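Exosome complex component Rrp42 (Methanothermobacter thermautotrophicus, PDB 2WNR) is predicted to be a non-catalytic subunit of the archaeal RNA-degrading exosome that helps to shape the active site of its partner Rrp41. Local coordinates at residues I221-T226 and C232-G237; I37-G42 and T158-L163; D18-K23 and R29-F34; K133-F138 and P168-E173. All coordinates share one frame; numbering follows the deposited sequence.

Contact 1. Residues I221-T226 and C232-G237; sequences ISIGVT and CAMQKG
The peptide groups of Ser-222 and Gln-235 exchange two hydrogen bonds of unequal geometry. Gln-235 N reaches Ser-222 O at 2.9 Å in the plane of that carbonyl. Ser-222 N, 3.0 Å from Gln-235 O, stands well above the plane of the carbonyl it binds. Two residues on, Gly-224 N points almost straight at Ala-233 O (2.7 Å). The regular antiparallel pairing then gives way to a classic beta bulge. Cys-232 and Ala-233 both face Gly-224, whose O takes a firm bond from Cys-232 N at 2.8 Å and a weak one from Ala-233 N. Glycine suits this place because it adds no side chain beside Ala-233 CB and Cys-232 SG; the sulfur also meets Thr-226 CG2 at 3.8 Å.

Ile-221, Ile-223 and Met-234 make an apolar patch on one face. Ile-221 CD1 lies 3.9 Å from Met-234 CG, and the flexible methionine bends at chi3 (-74°), which carries CE alongside Ile-223 to 4.0 Å from its CG1.

The two strands form a beta hairpin. Strand 193-201 flanks 221-226, helix 244-268 packs against Ile-221 and Ile-223, and helix 102-117 lies against the other face, where its Arg-113 and Glu-106 bind the Gln-235 amide. Beyond Met-234 and Gln-235, a strand of another protein chain continues the sheet.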
# COMPACT_ATOMS: atom_id res chain seq x y z
N ILE A 221 24.64 -6.21 -21.53
CA ILE A 221 23.58 -6.49 -22.51
C ILE A 221 23.11 -7.95 -22.44
O ILE A 221 23.92 -8.88 -22.47
CB ILE A 221 23.98 -6.07 -23.95
CG1 ILE A 221 22.84 -6.36 -24.94
CG2 ILE A 221 25.28 -6.73 -24.38
CD1 ILE A 221 22.93 -5.62 -26.25
N SER A 222 21.80 -8.14 -22.30
CA SER A 222 21.22 -9.47 -22.27
C SER A 222 20.52 -9.73 -23.58
O SER A 222 19.74 -8.89 -24.05
CB SER A 222 20.22 -9.59 -21.12
OG SER A 222 20.84 -9.29 -19.89
N ILE A 223 20.79 -10.90 -24.17
CA ILE A 223 20.17 -11.28 -25.42
C ILE A 223 19.45 -12.62 -25.33
O ILE A 223 20.05 -13.63 -24.97
CB ILE A 223 21.18 -11.26 -26.58
CG1 ILE A 223 21.84 -9.87 -26.68
CG2 ILE A 223 20.50 -11.61 -27.91
CD1 ILE A 223 23.09 -9.86 -27.49
N GLY A 224 18.16 -12.62 -25.63
CA GLY A 224 17.38 -13.84 -25.70
C GLY A 224 17.28 -14.34 -27.14
O GLY A 224 16.76 -13.63 -28.01
N VAL A 225 17.80 -15.55 -27.37
CA VAL A 225 17.77 -16.18 -28.70
C VAL A 225 16.88 -17.43 -28.69
O VAL A 225 16.80 -18.12 -27.68
CB VAL A 225 19.20 -16.57 -29.17
CG1 VAL A 225 19.17 -16.98 -30.62
CG2 VAL A 225 20.15 -15.39 -28.98
N THR A 226 16.22 -17.70 -29.81
CA THR A 226 15.32 -18.84 -29.91
C THR A 226 16.03 -20.05 -30.51
O THR A 226 17.20 -19.96 -30.92
CB THR A 226 14.04 -18.51 -30.72
OG1 THR A 226 14.38 -18.27 -32.09
CG2 THR A 226 13.33 -17.29 -30.15
N CYS A 232 14.67 -12.74 -29.64
CA CYS A 232 13.34 -12.47 -29.10
C CYS A 232 13.32 -11.50 -27.91
O CYS A 232 12.25 -11.00 -27.53
CB CYS A 232 12.61 -13.76 -28.75
SG CYS A 232 13.36 -14.66 -27.42
N ALA A 233 14.48 -11.22 -27.33
CA ALA A 233 14.57 -10.22 -26.25
C ALA A 233 15.97 -9.63 -26.15
O ALA A 233 16.98 -10.34 -26.29
CB ALA A 233 14.17 -10.83 -24.92
N MET A 234 16.02 -8.32 -25.89
CA MET A 234 17.29 -7.65 -25.67
C MET A 234 17.15 -6.57 -24.60
O MET A 234 16.11 -5.90 -24.52
CB MET A 234 17.80 -7.04 -26.97
CG MET A 234 19.23 -6.57 -26.92
SD MET A 234 19.80 -5.98 -28.52
CE MET A 234 19.98 -7.53 -29.39
N GLN A 235 18.19 -6.41 -23.79
CA GLN A 235 18.17 -5.42 -22.72
C GLN A 235 19.55 -4.89 -22.38
O GLN A 235 20.35 -5.56 -21.71
CB GLN A 235 17.50 -6.01 -21.47
CG GLN A 235 17.33 -5.05 -20.31
CD GLN A 235 16.07 -4.19 -20.42
OE1 GLN A 235 15.35 -4.22 -21.42
NE2 GLN A 235 15.79 -3.43 -19.36
N LYS A 236 19.82 -3.67 -22.81
CA LYS A 236 21.03 -2.96 -22.38
C LYS A 236 20.82 -2.48 -20.95
O LYS A 236 19.75 -1.96 -20.61
CB LYS A 236 21.29 -1.77 -23.31
CG LYS A 236 22.61 -1.05 -23.06
CD LYS A 236 22.44 0.22 -22.26
CE LYS A 236 23.78 0.81 -21.89
NZ LYS A 236 23.61 2.04 -21.05
N GLY A 237 21.83 -2.67 -20.11
CA GLY A 237 21.78 -2.19 -18.73
C GLY A 237 23.03 -1.42 -18.39
O GLY A 237 23.97 -1.40 -19.19

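Contact 2. Residues I37-G42 and T158-L163; sequences ISIETG and TVAALL
Helix-on-sheet packing in the first domain of the RNase PH fold brings Ile-39 and Thr-41 of strand 37-41 against Ala-160 of helix 150-164. No hydrogen bond crosses between 37-42 and 158-163, and the contact is small, 92 Å² in all. It rests on one methyl group: Ala-160 CB points toward the strand and touches Ile-39 CG2 at 4.1 Å. Alanine suits this turn of the helix, since its short side chain lets the larger, branched residues of the strand come close to the helix backbone.

Ile-39 and Thr-41 are two apart in an extended strand and therefore project on the same side, toward the helix. Ile-39 offers its gamma methyl branch rather than its longer arm, because CG2 is anti to the backbone N while CG1 (chi1 -55°) lies beside that N. In Thr-41 the methyl CG2 is the contacting branch as well, 4.1 Å from Ala-160 O and 4.4 Å from Ala-160 CB. Its hydroxyl OG1 makes a weak hydrogen bond to Asp-164 OD1, so threonine serves both an apolar and a polar neighbour.

Tyr-264 and Leu-265 of helix 244-268 extend the apolar surface, the first against Ile-39 and the second against Ala-160. The next residue, Ala-161, rests on Val-62 and Val-64 of strand 58-69. A helix packed against a curled mixed sheet, Ala-160 turned to strand 37-41 and Ala-161 to strand 58-69, fits the alpha/beta layering of the first RNase PH domain, a member of the S5 clan.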
# COMPACT_ATOMS: atom_id res chain seq x y z
N ILE A 37 27.12 -24.89 -14.69
CA ILE A 37 25.67 -24.79 -14.59
C ILE A 37 25.08 -26.07 -14.02
O ILE A 37 25.49 -27.17 -14.38
CB ILE A 37 25.02 -24.42 -15.95
CG1 ILE A 37 25.47 -23.02 -16.39
CG2 ILE A 37 23.50 -24.45 -15.83
CD1 ILE A 37 25.16 -22.70 -17.81
N SER A 38 24.12 -25.89 -13.12
CA SER A 38 23.47 -26.99 -12.43
C SER A 38 21.96 -26.78 -12.54
O SER A 38 21.45 -25.72 -12.18
CB SER A 38 23.93 -27.02 -10.97
OG SER A 38 23.31 -28.05 -10.24
N ILE A 39 21.25 -27.77 -13.06
CA ILE A 39 19.80 -27.68 -13.28
C ILE A 39 19.06 -28.88 -12.69
O ILE A 39 19.30 -30.03 -13.08
CB ILE A 39 19.48 -27.59 -14.79
CG1 ILE A 39 20.24 -26.43 -15.44
CG2 ILE A 39 17.97 -27.46 -15.01
CD1 ILE A 39 20.34 -26.52 -16.95
N GLU A 40 18.17 -28.61 -11.74
CA GLU A 40 17.28 -29.63 -11.18
C GLU A 40 15.84 -29.22 -11.41
O GLU A 40 15.52 -28.04 -11.37
CB GLU A 40 17.51 -29.81 -9.69
CG GLU A 40 18.95 -30.11 -9.28
CD GLU A 40 19.11 -30.11 -7.77
OE1 GLU A 40 18.79 -31.14 -7.12
OE2 GLU A 40 19.55 -29.07 -7.23
N THR A 41 14.98 -30.20 -11.64
CA THR A 41 13.54 -29.95 -11.75
C THR A 41 12.79 -30.76 -10.69
O THR A 41 13.40 -31.58 -9.99
CB THR A 41 12.99 -30.25 -13.17
OG1 THR A 41 13.15 -31.65 -13.48
CG2 THR A 41 13.71 -29.41 -14.22
N GLY A 42 11.49 -30.52 -10.55
CA GLY A 42 10.65 -31.22 -9.57
C GLY A 42 11.15 -31.06 -8.15
O GLY A 42 11.13 -32.01 -7.36
N THR A 158 13.32 -20.56 -15.36
CA THR A 158 11.94 -20.40 -15.77
C THR A 158 11.62 -21.36 -16.90
O THR A 158 10.62 -22.08 -16.83
CB THR A 158 11.65 -18.97 -16.21
OG1 THR A 158 12.12 -18.06 -15.21
CG2 THR A 158 10.15 -18.76 -16.42
N VAL A 159 12.48 -21.39 -17.92
CA VAL A 159 12.33 -22.34 -19.01
C VAL A 159 12.31 -23.77 -18.47
O VAL A 159 11.42 -24.55 -18.82
CB VAL A 159 13.41 -22.15 -20.12
CG1 VAL A 159 13.41 -23.32 -21.09
CG2 VAL A 159 13.14 -20.87 -20.90
N ALA A 160 13.26 -24.09 -17.60
CA ALA A 160 13.33 -25.43 -17.01
C ALA A 160 12.03 -25.77 -16.29
O ALA A 160 11.45 -26.83 -16.51
CB ALA A 160 14.53 -25.55 -16.08
N ALA A 161 11.56 -24.84 -15.45
CA ALA A 161 10.34 -25.06 -14.67
C ALA A 161 9.11 -25.27 -15.57
O ALA A 161 8.25 -26.10 -15.27
CB ALA A 161 10.12 -23.90 -13.72
N LEU A 162 9.06 -24.54 -16.67
CA LEU A 162 7.95 -24.63 -17.61
C LEU A 162 7.89 -26.01 -18.26
O LEU A 162 6.81 -26.56 -18.48
CB LEU A 162 8.05 -23.55 -18.68
CG LEU A 162 7.68 -22.14 -18.23
CD1 LEU A 162 8.08 -21.09 -19.25
CD2 LEU A 162 6.24 -22.00 -17.82
N LEU A 163 9.07 -26.54 -18.58
CA LEU A 163 9.19 -27.86 -19.16
C LEU A 163 8.79 -28.95 -18.16
O LEU A 163 8.25 -30.00 -18.54
CB LEU A 163 10.63 -28.06 -19.61
CG LEU A 163 11.06 -27.82 -21.06
CD1 LEU A 163 10.00 -27.25 -22.04
CD2 LEU A 163 12.42 -27.16 -21.18

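Contact 3. Residues D18-K23 and R29-F34; sequences DLINNK and RSLHEF
Leu-31 and Ile-20 cross obliquely, touching through methyl groups: Leu-31 CD2 lies 4.0 Å from Ile-20 CG2. The other leucine methyl, CD1, is 4.2 Å from Ile-20 O and 4.4 Å from Lys-23 CG. The branched end of Leu-31 thus spreads over the end of the helix, CD2 against the Ile-20 side chain and CD1 near the Ile-20 carbonyl. In Ile-20, CG2 is anti to the backbone N, with CG1 beside that N (chi1 -76°), and beta-branching keeps the methyl that meets the leucine close to the helix backbone. Helix 11-21 ends here in a Schellman motif, with Lys-23 at positive phi as its C-prime residue. The aliphatic part of Lys-23 flanks Leu-31, while its ammonium leads away to a salt bridge with Glu-204.

The loop that presents Leu-31 is tied by its own side chains. Ser-30 N bonds to Glu-33 OE1 at 3.1 Å, from above the carboxylate plane. Glu-33 O lies in the guanidinium plane of Arg-29 and takes a bond from its NH2 at 2.8 Å. Leu-31 CB sits over one face of the His-32 ring, toward its rim. Strand 204-207 meets both partners: Val-206 and Glu-204 touch Ile-20, and Glu-204 also touches Leu-31.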
# COMPACT_ATOMS: atom_id res chain seq x y z
N ASP A 18 42.42 -4.16 -16.64
CA ASP A 18 43.68 -4.54 -17.29
C ASP A 18 43.74 -6.03 -17.59
O ASP A 18 44.21 -6.44 -18.65
CB ASP A 18 44.88 -4.11 -16.43
CG ASP A 18 45.21 -2.63 -16.57
OD1 ASP A 18 46.41 -2.27 -16.45
OD2 ASP A 18 44.28 -1.82 -16.81
N LEU A 19 43.24 -6.83 -16.65
CA LEU A 19 43.17 -8.28 -16.79
C LEU A 19 42.31 -8.70 -17.99
O LEU A 19 42.76 -9.46 -18.85
CB LEU A 19 42.60 -8.86 -15.49
CG LEU A 19 42.80 -10.33 -15.10
CD1 LEU A 19 44.13 -10.57 -14.41
CD2 LEU A 19 41.66 -10.70 -14.19
N ILE A 20 41.08 -8.18 -18.05
CA ILE A 20 40.13 -8.50 -19.12
C ILE A 20 40.55 -7.93 -20.48
O ILE A 20 40.22 -8.52 -21.51
CB ILE A 20 38.69 -8.07 -18.76
CG1 ILE A 20 38.09 -9.05 -17.75
CG2 ILE A 20 37.81 -8.02 -20.00
CD1 ILE A 20 36.98 -8.48 -16.93
N ASN A 21 41.26 -6.81 -20.48
CA ASN A 21 41.82 -6.24 -21.71
C ASN A 21 42.96 -7.08 -22.26
O ASN A 21 43.24 -7.05 -23.46
CB ASN A 21 42.26 -4.78 -21.53
CG ASN A 21 41.10 -3.79 -21.58
OD1 ASN A 21 40.00 -4.11 -22.05
ND2 ASN A 21 41.35 -2.57 -21.12
N ASN A 22 43.62 -7.81 -21.38
CA ASN A 22 44.65 -8.77 -21.79
C ASN A 22 44.10 -10.21 -21.78
O ASN A 22 44.86 -11.18 -21.64
CB ASN A 22 45.92 -8.62 -20.95
CG ASN A 22 47.18 -8.96 -21.73
OD1 ASN A 22 47.41 -8.42 -22.82
ND2 ASN A 22 48.01 -9.84 -21.18
N LYS A 23 42.78 -10.31 -21.92
CA LYS A 23 42.06 -11.55 -22.23
C LYS A 23 41.96 -12.62 -21.14
O LYS A 23 41.83 -13.80 -21.45
CB LYS A 23 42.56 -12.17 -23.54
CG LYS A 23 41.80 -11.70 -24.78
CD LYS A 23 42.32 -10.37 -25.30
CE LYS A 23 41.40 -9.81 -26.37
NZ LYS A 23 41.91 -8.53 -26.91
N ARG A 29 38.58 -17.91 -16.57
CA ARG A 29 37.86 -18.45 -17.72
C ARG A 29 38.04 -17.60 -18.97
O ARG A 29 38.57 -16.49 -18.91
CB ARG A 29 36.37 -18.67 -17.42
CG ARG A 29 35.78 -17.68 -16.47
CD ARG A 29 34.34 -18.03 -16.13
NE ARG A 29 33.79 -17.04 -15.21
CZ ARG A 29 32.70 -16.31 -15.43
NH1 ARG A 29 32.32 -15.45 -14.51
NH2 ARG A 29 31.98 -16.46 -16.54
N SER A 30 37.64 -18.17 -20.11
CA SER A 30 37.64 -17.47 -21.38
C SER A 30 36.73 -16.25 -21.27
O SER A 30 35.90 -16.17 -20.35
CB SER A 30 37.17 -18.40 -22.51
OG SER A 30 36.89 -17.68 -23.71
N LEU A 31 36.88 -15.31 -22.20
CA LEU A 31 36.03 -14.14 -22.24
C LEU A 31 34.57 -14.48 -22.53
O LEU A 31 33.68 -13.82 -22.02
CB LEU A 31 36.55 -13.12 -23.25
CG LEU A 31 37.65 -12.15 -22.80
CD1 LEU A 31 37.62 -10.92 -23.70
CD2 LEU A 31 37.50 -11.74 -21.34
N HIS A 32 34.33 -15.51 -23.34
CA HIS A 32 32.97 -15.91 -23.68
C HIS A 32 32.63 -17.30 -23.11
O HIS A 32 32.10 -18.16 -23.82
CB HIS A 32 32.74 -15.87 -25.20
CG HIS A 32 33.35 -14.70 -25.89
ND1 HIS A 32 34.11 -14.82 -27.04
CD2 HIS A 32 33.32 -13.37 -25.61
CE1 HIS A 32 34.51 -13.62 -27.43
NE2 HIS A 32 34.05 -12.73 -26.57
N GLU A 33 32.91 -17.49 -21.82
CA GLU A 33 32.68 -18.78 -21.17
C GLU A 33 31.80 -18.65 -19.92
O GLU A 33 32.10 -17.87 -19.01
CB GLU A 33 34.01 -19.44 -20.81
CG GLU A 33 33.87 -20.77 -20.08
CD GLU A 33 35.20 -21.41 -19.74
OE1 GLU A 33 36.25 -20.94 -20.23
OE2 GLU A 33 35.19 -22.40 -18.97
N PHE A 34 30.74 -19.45 -19.88
CA PHE A 34 29.87 -19.55 -18.70
C PHE A 34 30.57 -20.22 -17.54
O PHE A 34 31.54 -20.96 -17.72
CB PHE A 34 28.62 -20.37 -19.03
CG PHE A 34 27.55 -19.59 -19.72
CD1 PHE A 34 26.62 -18.88 -18.99
CD2 PHE A 34 27.48 -19.56 -21.10
CE1 PHE A 34 25.63 -18.15 -19.61
CE2 PHE A 34 26.49 -18.83 -21.74
CZ PHE A 34 25.57 -18.12 -20.99

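Contact 4. Residues K133-F138 and P168-E173; sequences KVWMLF and PAAEVE
Strands 133-138 and 168-173 belong to different sheets and share no backbone hydrogen bond; their nearest alpha carbons, Trp-135 CA and Ala-170 CA, are 8.9 Å apart. The contact is therefore a sheet-to-sheet one, joining the mixed sheet of the first RNase PH domain to the small antiparallel sheet in which 166-173 is the middle strand.

One large residue bridges the separation. Trp-135 points toward the second strand, and with CG anti to its own carbonyl carbon (chi1 -85°) the indole is turned so that it reaches two residues of 168-173 at once. Its six-membered ring serves Pro-168: CH2 lies 3.9 Å from Pro-168 CG, and CZ2 comes within 3.6 Å of Pro-168 O. Proline suits the spot, since its compact apolar ring brings CG to the CH2 corner of the indole, the two groups crossing at a slant. Ala-170 meets the five-membered ring, and as the smallest residue with a CB it lets the broad indole come near the strand.

Around the contact, Pro-66 and Ile-68 of strand 58-69 and Ile-128 of strand 127-129 also pack against Trp-135, and Ile-128 touches Ala-170 too, so aliphatic side chains also line the indole. Ile-179 of the adjacent strand 176-180 touches Pro-168. The methyl of Ala-170 approaches the indole obliquely, with CB 3.6 Å from Trp-135 NE1 and 4.2 Å from Trp-135 CE2.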
# COMPACT_ATOMS: atom_id res chain seq x y z
N LYS A 133 -12.96 -18.09 -18.93
CA LYS A 133 -12.11 -19.01 -18.15
C LYS A 133 -10.89 -19.48 -18.94
O LYS A 133 -11.02 -20.06 -20.01
CB LYS A 133 -12.91 -20.23 -17.67
CG LYS A 133 -14.06 -19.92 -16.72
CD LYS A 133 -13.63 -20.00 -15.28
CE LYS A 133 -14.80 -19.96 -14.32
NZ LYS A 133 -15.36 -18.58 -14.21
N VAL A 134 -9.71 -19.21 -18.40
CA VAL A 134 -8.46 -19.71 -18.98
C VAL A 134 -7.44 -20.07 -17.90
O VAL A 134 -7.59 -19.69 -16.74
CB VAL A 134 -7.78 -18.72 -19.99
CG1 VAL A 134 -8.72 -18.31 -21.14
CG2 VAL A 134 -7.10 -17.53 -19.30
N TRP A 135 -6.40 -20.79 -18.29
CA TRP A 135 -5.32 -21.13 -17.37
C TRP A 135 -4.37 -19.95 -17.17
O TRP A 135 -3.87 -19.37 -18.13
CB TRP A 135 -4.54 -22.36 -17.87
CG TRP A 135 -5.13 -23.68 -17.48
CD1 TRP A 135 -5.61 -24.64 -18.32
CD2 TRP A 135 -5.29 -24.20 -16.15
NE1 TRP A 135 -6.06 -25.72 -17.60
CE2 TRP A 135 -5.88 -25.47 -16.27
CE3 TRP A 135 -4.99 -23.70 -14.87
CZ2 TRP A 135 -6.18 -26.27 -15.16
CZ3 TRP A 135 -5.30 -24.49 -13.76
CH2 TRP A 135 -5.89 -25.77 -13.92
N MET A 136 -4.14 -19.60 -15.92
CA MET A 136 -3.18 -18.55 -15.59
C MET A 136 -1.94 -19.17 -14.98
O MET A 136 -2.01 -19.82 -13.93
CB MET A 136 -3.79 -17.54 -14.62
CG MET A 136 -4.97 -16.78 -15.19
SD MET A 136 -5.61 -15.53 -14.06
CE MET A 136 -6.27 -16.54 -12.73
N LEU A 137 -0.82 -18.99 -15.66
CA LEU A 137 0.46 -19.54 -15.21
C LEU A 137 1.23 -18.51 -14.40
O LEU A 137 1.76 -17.55 -14.98
CB LEU A 137 1.29 -19.97 -16.41
CG LEU A 137 1.24 -21.38 -16.97
CD1 LEU A 137 -0.10 -22.07 -16.83
CD2 LEU A 137 1.67 -21.33 -18.43
N PHE A 138 1.30 -18.69 -13.09
CA PHE A 138 2.14 -17.83 -12.24
C PHE A 138 3.57 -18.33 -12.23
O PHE A 138 3.88 -19.33 -11.59
CB PHE A 138 1.61 -17.75 -10.81
CG PHE A 138 0.34 -16.95 -10.66
CD1 PHE A 138 0.40 -15.58 -10.40
CD2 PHE A 138 -0.90 -17.55 -10.78
CE1 PHE A 138 -0.78 -14.82 -10.27
CE2 PHE A 138 -2.07 -16.81 -10.64
CZ PHE A 138 -2.00 -15.44 -10.38
N PRO A 168 -3.51 -30.26 -14.52
CA PRO A 168 -4.70 -31.09 -14.69
C PRO A 168 -5.47 -30.73 -15.97
O PRO A 168 -5.46 -29.57 -16.40
CB PRO A 168 -5.54 -30.77 -13.45
CG PRO A 168 -5.05 -29.44 -13.00
CD PRO A 168 -3.59 -29.43 -13.31
N ALA A 169 -6.11 -31.73 -16.57
CA ALA A 169 -6.95 -31.51 -17.73
C ALA A 169 -8.18 -30.72 -17.31
O ALA A 169 -8.85 -31.06 -16.33
CB ALA A 169 -7.34 -32.82 -18.36
N ALA A 170 -8.46 -29.66 -18.05
CA ALA A 170 -9.66 -28.87 -17.82
C ALA A 170 -10.72 -29.14 -18.92
O ALA A 170 -10.58 -28.70 -20.06
CB ALA A 170 -9.30 -27.39 -17.74
N GLU A 171 -11.75 -29.89 -18.55
CA GLU A 171 -12.86 -30.20 -19.46
C GLU A 171 -14.00 -29.20 -19.28
O GLU A 171 -14.15 -28.59 -18.21
CB GLU A 171 -13.38 -31.64 -19.26
CG GLU A 171 -12.71 -32.69 -20.15
CD GLU A 171 -11.41 -33.25 -19.58
OE1 GLU A 171 -10.73 -32.55 -18.78
OE2 GLU A 171 -11.05 -34.39 -19.94
N VAL A 172 -14.78 -29.01 -20.35
CA VAL A 172 -15.96 -28.14 -20.30
C VAL A 172 -17.22 -28.98 -20.35
O VAL A 172 -17.46 -29.73 -21.31
CB VAL A 172 -15.97 -27.09 -21.44
CG1 VAL A 172 -17.06 -26.05 -21.18
CG2 VAL A 172 -14.61 -26.42 -21.56
N GLU A 173 -18.04 -28.81 -19.31
CA GLU A 173 -19.28 -29.56 -19.14
C GLU A 173 -20.31 -28.66 -18.48
O GLU A 173 -19.99 -27.95 -17.51
CB GLU A 173 -19.01 -30.77 -18.25
CG GLU A 173 -19.79 -32.00 -18.62
CD GLU A 173 -19.96 -32.94 -17.45
OE1 GLU A 173 -20.60 -32.53 -16.46
OE2 GLU A 173 -19.46 -34.08 -17.52

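In the fold
Contacts 2 and 4 interlock along the chain: their segments alternate, strand 133-145, helix 150-164 and strand 166-173 follow one another, and both contacts reach the mixed sheet. Their centres are 23 Å apart, with nearest atoms about 5 Å apart. Contact 3 precedes contact 2 directly in sequence, yet their centres are 28 Å apart; contacts 3 and 4 are the most widely separated, at 48 Å. Contact 1 lies across the chain's centre from contact 2, 20 Å between centres. Helix 244-268 touches residues of contacts 1, 2 and 3. In contact 1, Met-234 and Gln-235 pair with a strand of another protein's chain, an interface compatible with the predicted role in structuring the Rrp41 active site.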